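Local coordinates for protein catechol 1,2 dioxygenase (Acinetobacter radioresistens, PDB 2XSU) that probably catalyses the intradiol cleavage of catechol with molecular oxygen to give cis,cis-muconate, using a ferric iron centre, at residues L73-G78 and Y201-E206; G220-H225 and A255-D260. The protein carries 1 engineered substitution. All coordinates share one frame; numbering follows the deposited sequence.

Contact 1. Residues L73-G78 and Y201-E206. Engineered in segment 73-78: Gly78 (natural residue Ala). With FE (Fe (III) ion), chain B; PIE (1,2-diacyl-sn-glycero-3-phosphoinositol), chain C.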
loop_
_atom_site.group_PDB
_atom_site.type_symbol
_atom_site.label_atom_id
_atom_site.label_comp_id
_atom_site.label_asym_id
_atom_site.label_seq_id
_atom_site.Cartn_x
_atom_site.Cartn_y
_atom_site.Cartn_z
ATOM N N LEU A 73 2.730 7.197 -2.259
ATOM C CA LEU A 73 1.750 6.471 -3.076
ATOM C C LEU A 73 1.028 7.393 -4.068
ATOM O O LEU A 73 0.621 6.941 -5.135
ATOM C CB LEU A 73 0.763 5.621 -2.246
ATOM C CG LEU A 73 1.402 4.347 -1.665
ATOM C CD1 LEU A 73 0.383 3.630 -0.754
ATOM C CD2 LEU A 73 1.931 3.399 -2.793
ATOM N N GLY A 74 0.879 8.671 -3.716
ATOM C CA GLY A 74 0.309 9.667 -4.668
ATOM C C GLY A 74 1.270 9.912 -5.825
ATOM O O GLY A 74 0.868 10.020 -7.008
ATOM N N LEU A 75 2.549 9.989 -5.506
ATOM C CA LEU A 75 3.572 10.124 -6.513
ATOM C C LEU A 75 3.606 8.896 -7.438
ATOM O O LEU A 75 3.737 9.029 -8.670
ATOM C CB LEU A 75 4.926 10.347 -5.821
ATOM C CG LEU A 75 6.050 10.958 -6.593
ATOM C CD1 LEU A 75 5.607 12.290 -7.208
ATOM C CD2 LEU A 75 7.226 11.189 -5.585
ATOM N N LEU A 76 3.492 7.697 -6.854
ATOM C CA LEU A 76 3.485 6.459 -7.627
ATOM C C LEU A 76 2.259 6.372 -8.531
ATOM O O LEU A 76 2.364 5.889 -9.661
ATOM C CB LEU A 76 3.508 5.254 -6.670
ATOM C CG LEU A 76 3.626 3.888 -7.393
ATOM C CD1 LEU A 76 4.943 3.786 -8.143
ATOM C CD2 LEU A 76 3.524 2.804 -6.339
ATOM N N ALA A 77 1.107 6.840 -8.030
ATOM C CA ALA A 77 -0.104 6.901 -8.868
ATOM C C ALA A 77 0.123 7.763 -10.106
ATOM O O ALA A 77 -0.349 7.435 -11.221
ATOM C CB ALA A 77 -1.299 7.402 -8.049
ATOM N N GLY A 78 0.835 8.874 -9.931
ATOM C CA GLY A 78 1.210 9.704 -11.082
ATOM C C GLY A 78 2.155 8.974 -12.012
ATOM O O GLY A 78 1.879 8.842 -13.208
ATOM N N TYR A 201 11.372 18.901 -12.097
ATOM C CA TYR A 201 11.999 18.200 -10.992
ATOM C C TYR A 201 11.800 16.717 -11.158
ATOM O O TYR A 201 10.907 16.284 -11.883
ATOM C CB TYR A 201 11.363 18.672 -9.679
ATOM C CG TYR A 201 9.841 18.589 -9.655
ATOM C CD1 TYR A 201 9.182 17.422 -9.241
ATOM C CD2 TYR A 201 9.062 19.686 -10.014
ATOM C CE1 TYR A 201 7.808 17.350 -9.189
ATOM C CE2 TYR A 201 7.664 19.633 -9.971
ATOM C CZ TYR A 201 7.035 18.457 -9.573
ATOM O OH TYR A 201 5.658 18.369 -9.532
ATOM N N GLY A 202 12.659 15.952 -10.490
ATOM C CA GLY A 202 12.473 14.530 -10.331
ATOM C C GLY A 202 11.887 14.073 -8.998
ATOM O O GLY A 202 11.706 14.825 -8.030
ATOM N N CYS A 203 11.628 12.781 -8.976
ATOM C CA CYS A 203 11.211 12.105 -7.765
ATOM C C CYS A 203 12.380 12.161 -6.767
ATOM O O CYS A 203 13.533 12.308 -7.182
ATOM C CB CYS A 203 10.900 10.656 -8.126
ATOM S SG CYS A 203 9.335 10.466 -9.026
ATOM N N PRO A 204 12.093 12.036 -5.459
ATOM C CA PRO A 204 13.214 11.931 -4.490
ATOM C C PRO A 204 14.109 10.742 -4.863
ATOM O O PRO A 204 13.626 9.602 -4.930
ATOM C CB PRO A 204 12.506 11.692 -3.151
ATOM C CG PRO A 204 11.085 12.191 -3.348
ATOM C CD PRO A 204 10.773 11.989 -4.809
ATOM N N PRO A 205 15.414 10.985 -5.124
ATOM C CA PRO A 205 16.194 9.943 -5.800
ATOM C C PRO A 205 16.408 8.663 -5.002
ATOM O O PRO A 205 16.574 7.602 -5.608
ATOM C CB PRO A 205 17.541 10.637 -6.123
ATOM C CG PRO A 205 17.627 11.761 -5.145
ATOM C CD PRO A 205 16.184 12.238 -4.964
ATOM N N GLU A 206 16.393 8.761 -3.671
ATOM C CA GLU A 206 16.542 7.604 -2.795
ATOM C C GLU A 206 15.200 7.047 -2.319
ATOM O O GLU A 206 15.147 6.131 -1.476
ATOM C CB GLU A 206 17.422 7.960 -1.580
ATOM C CG GLU A 206 18.837 8.395 -1.950
ATOM C CD GLU A 206 19.503 7.468 -2.965
ATOM O OE1 GLU A 206 19.608 6.249 -2.698
ATOM O OE2 GLU A 206 19.922 7.958 -4.044
HETATM FE FE FE B . 3.755 19.796 -9.561
HETATM P P PIE C . 13.679 -1.766 -4.326
HETATM O O11 PIE C . 14.564 -2.915 -4.203
HETATM O O12 PIE C . 12.388 -2.051 -5.360
HETATM O O13 PIE C . 14.656 -0.611 -5.187
HETATM O O14 PIE C . 13.327 -0.959 -3.152
HETATM C C1 PIE C . 14.314 -3.656 -5.531
HETATM C C2 PIE C . 13.242 -4.674 -5.084
HETATM C C3 PIE C . 12.024 -4.402 -5.975
HETATM O O31 PIE C . 10.763 -4.597 -5.302
HETATM O O32 PIE C . 9.688 -2.788 -6.088
HETATM C C31 PIE C . 9.744 -4.012 -5.995
HETATM C C32 PIE C . 8.671 -4.884 -6.646
HETATM C C33 PIE C . 7.294 -4.580 -6.063
HETATM C C34 PIE C . 6.479 -3.682 -6.993
HETATM C C35 PIE C . 5.013 -4.110 -6.998
HETATM C C36 PIE C . 4.078 -2.903 -6.990
HETATM C C37 PIE C . 3.575 -2.614 -8.402
HETATM C C38 PIE C . 2.203 -1.945 -8.364
HETATM C C39 PIE C . 1.468 -2.266 -9.502
HETATM C C40 PIE C . 0.077 -2.190 -9.555
HETATM C C41 PIE C . -0.698 -1.776 -8.479
HETATM C C42 PIE C . -1.260 -0.368 -8.716
HETATM O O21 PIE C . 13.672 -6.096 -5.118
HETATM O O22 PIE C . 14.922 -6.193 -7.014
HETATM C C21 PIE C . 14.017 -6.667 -6.327
HETATM C C22 PIE C . 13.351 -7.961 -6.829
HETATM C C23 PIE C . 11.871 -8.181 -6.508
HETATM C C24 PIE C . 11.394 -9.532 -7.061
HETATM C C25 PIE C . 10.236 -9.359 -8.049
HETATM C C26 PIE C . 8.959 -8.946 -7.319
HETATM C C27 PIE C . 7.773 -8.871 -8.273
HETATM C C28 PIE C . 6.658 -7.996 -7.694
HETATM C C29 PIE C . 5.630 -8.842 -6.943
HETATM C C47 PIE C . 4.385 -8.035 -6.577
HETATM C C48 PIE C . 3.406 -8.917 -5.804
HETATM C C49 PIE C . 1.980 -8.369 -5.882
HETATM C C50 PIE C . 1.245 -8.482 -4.541
HETATM C C51 PIE C . 1.275 -7.169 -3.740
HETATM C "C1'" PIE C . 15.083 0.861 -0.465
HETATM C "C2'" PIE C . 15.610 -0.309 0.311
HETATM C "C3'" PIE C . 16.092 -1.377 -0.689
HETATM C "C4'" PIE C . 15.020 -1.774 -1.619
HETATM C "C5'" PIE C . 14.442 -0.564 -2.365
HETATM C "C6'" PIE C . 13.901 0.470 -1.343
HETATM O "O1'" PIE C . 14.567 1.849 0.443
HETATM O "O2'" PIE C . 16.701 0.045 1.142
HETATM O "O3'" PIE C . 16.588 -2.526 0.009
HETATM O "O4'" PIE C . 14.369 -3.015 -1.782
HETATM O "O6'" PIE C . 13.429 1.625 -2.050
HETATM C C52 PIE C . 0.751 -5.955 -4.527
HETATM C C53 PIE C . -0.773 -5.856 -4.481
HETATM C C54 PIE C . -1.278 -5.547 -3.067
HETATM C C55 PIE C . -2.415 -4.523 -3.101
HETATM C C43 PIE C . -0.367 0.718 -8.097
HETATM C C44 PIE C . -1.174 1.738 -7.293
HETATM C C45 PIE C . -0.757 3.162 -7.662
HETATM C C46 PIE C . -0.138 3.864 -6.462
HETATM O O HOH W 1 3.174 18.068 -8.432
#
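Leu75 meets Cys203 and Pro204 just past Tyr201, whose OH binds the iron, the metal lying at the ring edge and in its plane; the rings of His225 and Tyr167 also meet that of Tyr201, with planes at about 50° and about 90° to it. The contact joins the helical N-terminal part of this intradiol dioxygenase to its beta-rich catalytic domain. Helix 73-80 sends one side chain across. Leu75 leaves the helix with CG turned away from its own N (chi1 -160°), which carries CD2 to the loop. That methyl and the Pro204 ring approach each other end-on, Leu75 CD2 lying 3.7 Å from Pro204 CD. The sulfur of Cys203 packs beside the same branch, its SG 4.1 Å from both CG and CD2 of Leu75. Only carbon and sulfur atoms meet across the contact, with no hydrogen bond, and the touch is narrow; Phe254 and Thr209 fill in around it. Other residues of the helix face lipid: the acyl-chain end C46 of the bound phosphoinositol lies 3.4 Å from Leu73 O and 3.8 Å from Leu76 CD2. Leu73 and Ala77 also pack on Thr65 and Leu61 of the second subunit, consistent with the lipid-binding helical dimer interface of this family. Tyr201 completes the iron site with Tyr167, His225, His227 and a water; the metal lies 2.4 Å from Tyr201 OH.

Contact 2. Residues G220-H225 and A255-D260. With FE (Fe (III) ion), chain B.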
loop_
_atom_site.group_PDB
_atom_site.type_symbol
_atom_site.label_atom_id
_atom_site.label_comp_id
_atom_site.label_asym_id
_atom_site.label_seq_id
_atom_site.Cartn_x
_atom_site.Cartn_y
_atom_site.Cartn_z
ATOM N N GLY A 220 12.182 9.728 -13.671
ATOM C CA GLY A 220 11.131 10.235 -12.784
ATOM C C GLY A 220 10.921 11.729 -12.845
ATOM O O GLY A 220 10.561 12.347 -11.846
ATOM N N ASN A 221 11.109 12.299 -14.033
ATOM C CA ASN A 221 11.087 13.758 -14.185
ATOM C C ASN A 221 9.770 14.324 -14.725
ATOM O O ASN A 221 9.155 13.729 -15.604
ATOM C CB ASN A 221 12.214 14.201 -15.137
ATOM C CG ASN A 221 13.605 13.813 -14.636
ATOM O OD1 ASN A 221 14.318 13.039 -15.299
ATOM N ND2 ASN A 221 13.974 14.306 -13.472
ATOM N N ARG A 222 9.405 15.521 -14.246
ATOM C CA ARG A 222 8.301 16.301 -14.824
ATOM C C ARG A 222 8.870 17.597 -15.434
ATOM O O ARG A 222 9.806 18.171 -14.870
ATOM C CB ARG A 222 7.259 16.687 -13.768
ATOM C CG ARG A 222 6.699 15.503 -13.013
ATOM C CD ARG A 222 5.343 15.820 -12.479
ATOM N NE ARG A 222 4.364 15.972 -13.535
ATOM C CZ ARG A 222 3.161 16.500 -13.364
ATOM N NH1 ARG A 222 2.783 16.963 -12.167
ATOM N NH2 ARG A 222 2.346 16.589 -14.393
ATOM N N PRO A 223 8.317 18.046 -16.578
ATOM C CA PRO A 223 8.670 19.393 -17.091
ATOM C C PRO A 223 8.141 20.463 -16.151
ATOM O O PRO A 223 7.204 20.209 -15.348
ATOM C CB PRO A 223 7.936 19.483 -18.432
ATOM C CG PRO A 223 6.668 18.637 -18.184
ATOM C CD PRO A 223 7.168 17.476 -17.311
ATOM N N SER A 224 8.705 21.656 -16.263
ATOM C CA SER A 224 8.222 22.826 -15.490
ATOM C C SER A 224 6.717 23.035 -15.725
ATOM O O SER A 224 6.193 22.850 -16.851
ATOM C CB SER A 224 8.961 24.072 -15.920
ATOM O OG SER A 224 8.728 24.272 -17.298
ATOM N N HIS A 225 6.009 23.412 -14.649
ATOM C CA HIS A 225 4.548 23.585 -14.737
ATOM C C HIS A 225 4.038 24.399 -13.540
ATOM O O HIS A 225 4.707 24.511 -12.507
ATOM C CB HIS A 225 3.822 22.207 -14.738
ATOM C CG HIS A 225 4.120 21.364 -13.526
ATOM N ND1 HIS A 225 5.247 20.567 -13.430
ATOM C CD2 HIS A 225 3.448 21.207 -12.351
ATOM C CE1 HIS A 225 5.257 19.956 -12.255
ATOM N NE2 HIS A 225 4.176 20.316 -11.580
ATOM N N ALA A 255 4.661 11.557 -15.433
ATOM C CA ALA A 255 3.252 11.446 -14.981
ATOM C C ALA A 255 2.221 11.753 -16.089
ATOM O O ALA A 255 1.024 11.782 -15.842
ATOM C CB ALA A 255 3.031 12.285 -13.712
ATOM N N PHE A 256 2.693 11.918 -17.325
ATOM C CA PHE A 256 1.782 11.972 -18.501
ATOM C C PHE A 256 0.714 13.069 -18.489
ATOM O O PHE A 256 -0.403 12.855 -18.995
ATOM C CB PHE A 256 1.145 10.564 -18.722
ATOM C CG PHE A 256 2.143 9.482 -18.610
ATOM C CD1 PHE A 256 3.010 9.227 -19.675
ATOM C CD2 PHE A 256 2.288 8.762 -17.414
ATOM C CE1 PHE A 256 4.006 8.237 -19.578
ATOM C CE2 PHE A 256 3.291 7.765 -17.299
ATOM C CZ PHE A 256 4.151 7.534 -18.393
ATOM N N ALA A 257 1.050 14.239 -17.958
ATOM C CA ALA A 257 0.060 15.300 -17.744
ATOM C C ALA A 257 -0.028 16.319 -18.875
ATOM O O ALA A 257 -1.025 17.050 -18.961
ATOM C CB ALA A 257 0.347 16.014 -16.429
ATOM N N THR A 258 0.992 16.397 -19.733
ATOM C CA THR A 258 1.000 17.428 -20.769
ATOM C C THR A 258 -0.111 17.167 -21.792
ATOM O O THR A 258 -0.373 16.002 -22.180
ATOM C CB THR A 258 2.371 17.462 -21.484
ATOM O OG1 THR A 258 3.398 17.580 -20.506
ATOM C CG2 THR A 258 2.519 18.660 -22.432
ATOM N N ARG A 259 -0.771 18.248 -22.212
ATOM C CA ARG A 259 -1.862 18.211 -23.206
ATOM C C ARG A 259 -1.802 19.383 -24.126
ATOM O O ARG A 259 -1.440 20.483 -23.714
ATOM C CB ARG A 259 -3.241 18.412 -22.528
ATOM C CG ARG A 259 -3.647 17.370 -21.586
ATOM C CD ARG A 259 -5.078 17.632 -21.228
ATOM N NE ARG A 259 -5.985 17.210 -22.284
ATOM C CZ ARG A 259 -7.165 16.660 -22.038
ATOM N NH1 ARG A 259 -7.568 16.498 -20.778
ATOM N NH2 ARG A 259 -7.938 16.252 -23.054
ATOM N N ASP A 260 -2.257 19.173 -25.365
ATOM C CA ASP A 260 -2.559 20.300 -26.227
ATOM C C ASP A 260 -3.572 21.213 -25.531
ATOM O O ASP A 260 -4.561 20.768 -24.929
ATOM C CB ASP A 260 -3.149 19.808 -27.563
ATOM C CG ASP A 260 -2.138 19.062 -28.426
ATOM O OD1 ASP A 260 -0.902 19.193 -28.218
ATOM O OD2 ASP A 260 -2.596 18.330 -29.347
HETATM FE FE FE B . 3.755 19.796 -9.561
HETATM O O HOH W 1 3.174 18.068 -8.432
#
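Arg222 lies against Ala255, with the Ala255 methyl over one face of its guanidinium group and Arg222 NE 3.9 Å from Ala255 CB. This is the closely packed end of the contact, where strand 221-231 of the catalytic beta domain, a member of the transthyretin clan, packs against the loop between strands 238-244 and 263-269. The arginine chain bends at chi3 (68°), which brings its flat end round toward the metal centre: the iron's water ligand sits at the guanidinium edge, in plane, and Arg222 NH1 comes within 4.0 Å of the iron. Ala257 stands at the edge too, but the modelled gap of 2.9 Å from its CB to Arg222 NH2 is too short to be trusted. No hydrogen bond links the two segments directly. Asp253 does the bridging instead, pairing through OD1 with Arg222 NE in a salt bridge and through OD2 with the backbone N of Ala257, so one carboxylate positions both the arginine and the loop.

Whereas Arg222 is buried, with a guanidinium face covered, the contact thins at partly exposed Thr258 to a single pair. There Pro223 and Thr258 cross obliquely, Pro223 CG staying 4.1 Å from Thr258 OG1, a hydroxyl already engaged with Leu250 O. The loop then runs out past Arg259, which pairs with Asp91, to exposed Asp260.

Toward the iron, CZ of Arg222 lies 4.1 Å above the plane of the His225 imidazole, offset toward its rim. That ring is fixed at both nitrogens: His225 NE2 binds the iron at 2.1 Å, while ND1 of His225 donates to Pro223 O at 2.8 Å in a nearly straight bond (177°), with the oxygen lying in the imidazole plane.

In the fold
Contact 1 closes before contact 2 opens along the chain, and their centres lie about 13 Å apart. They share one mixed sheet, in which strands 201-202 and 221-231 run antiparallel as neighbours; Tyr201 O and Arg222 N, 2.9 Å apart, probably form a hydrogen bond there, as do Cys203 N and Gly220 O at 3.1 Å. The same two strands carry Tyr201 and His225 to one ferric ion and its water. Contact 1 packs helix 73-80 on the loop that follows Tyr201, while contact 2 sets loop 255-260 against the metal-binding strand. The iron's protein ligands all come from the beta-rich domain; the Leu75 side chain stays about 9 Å from those of Tyr167 and His225.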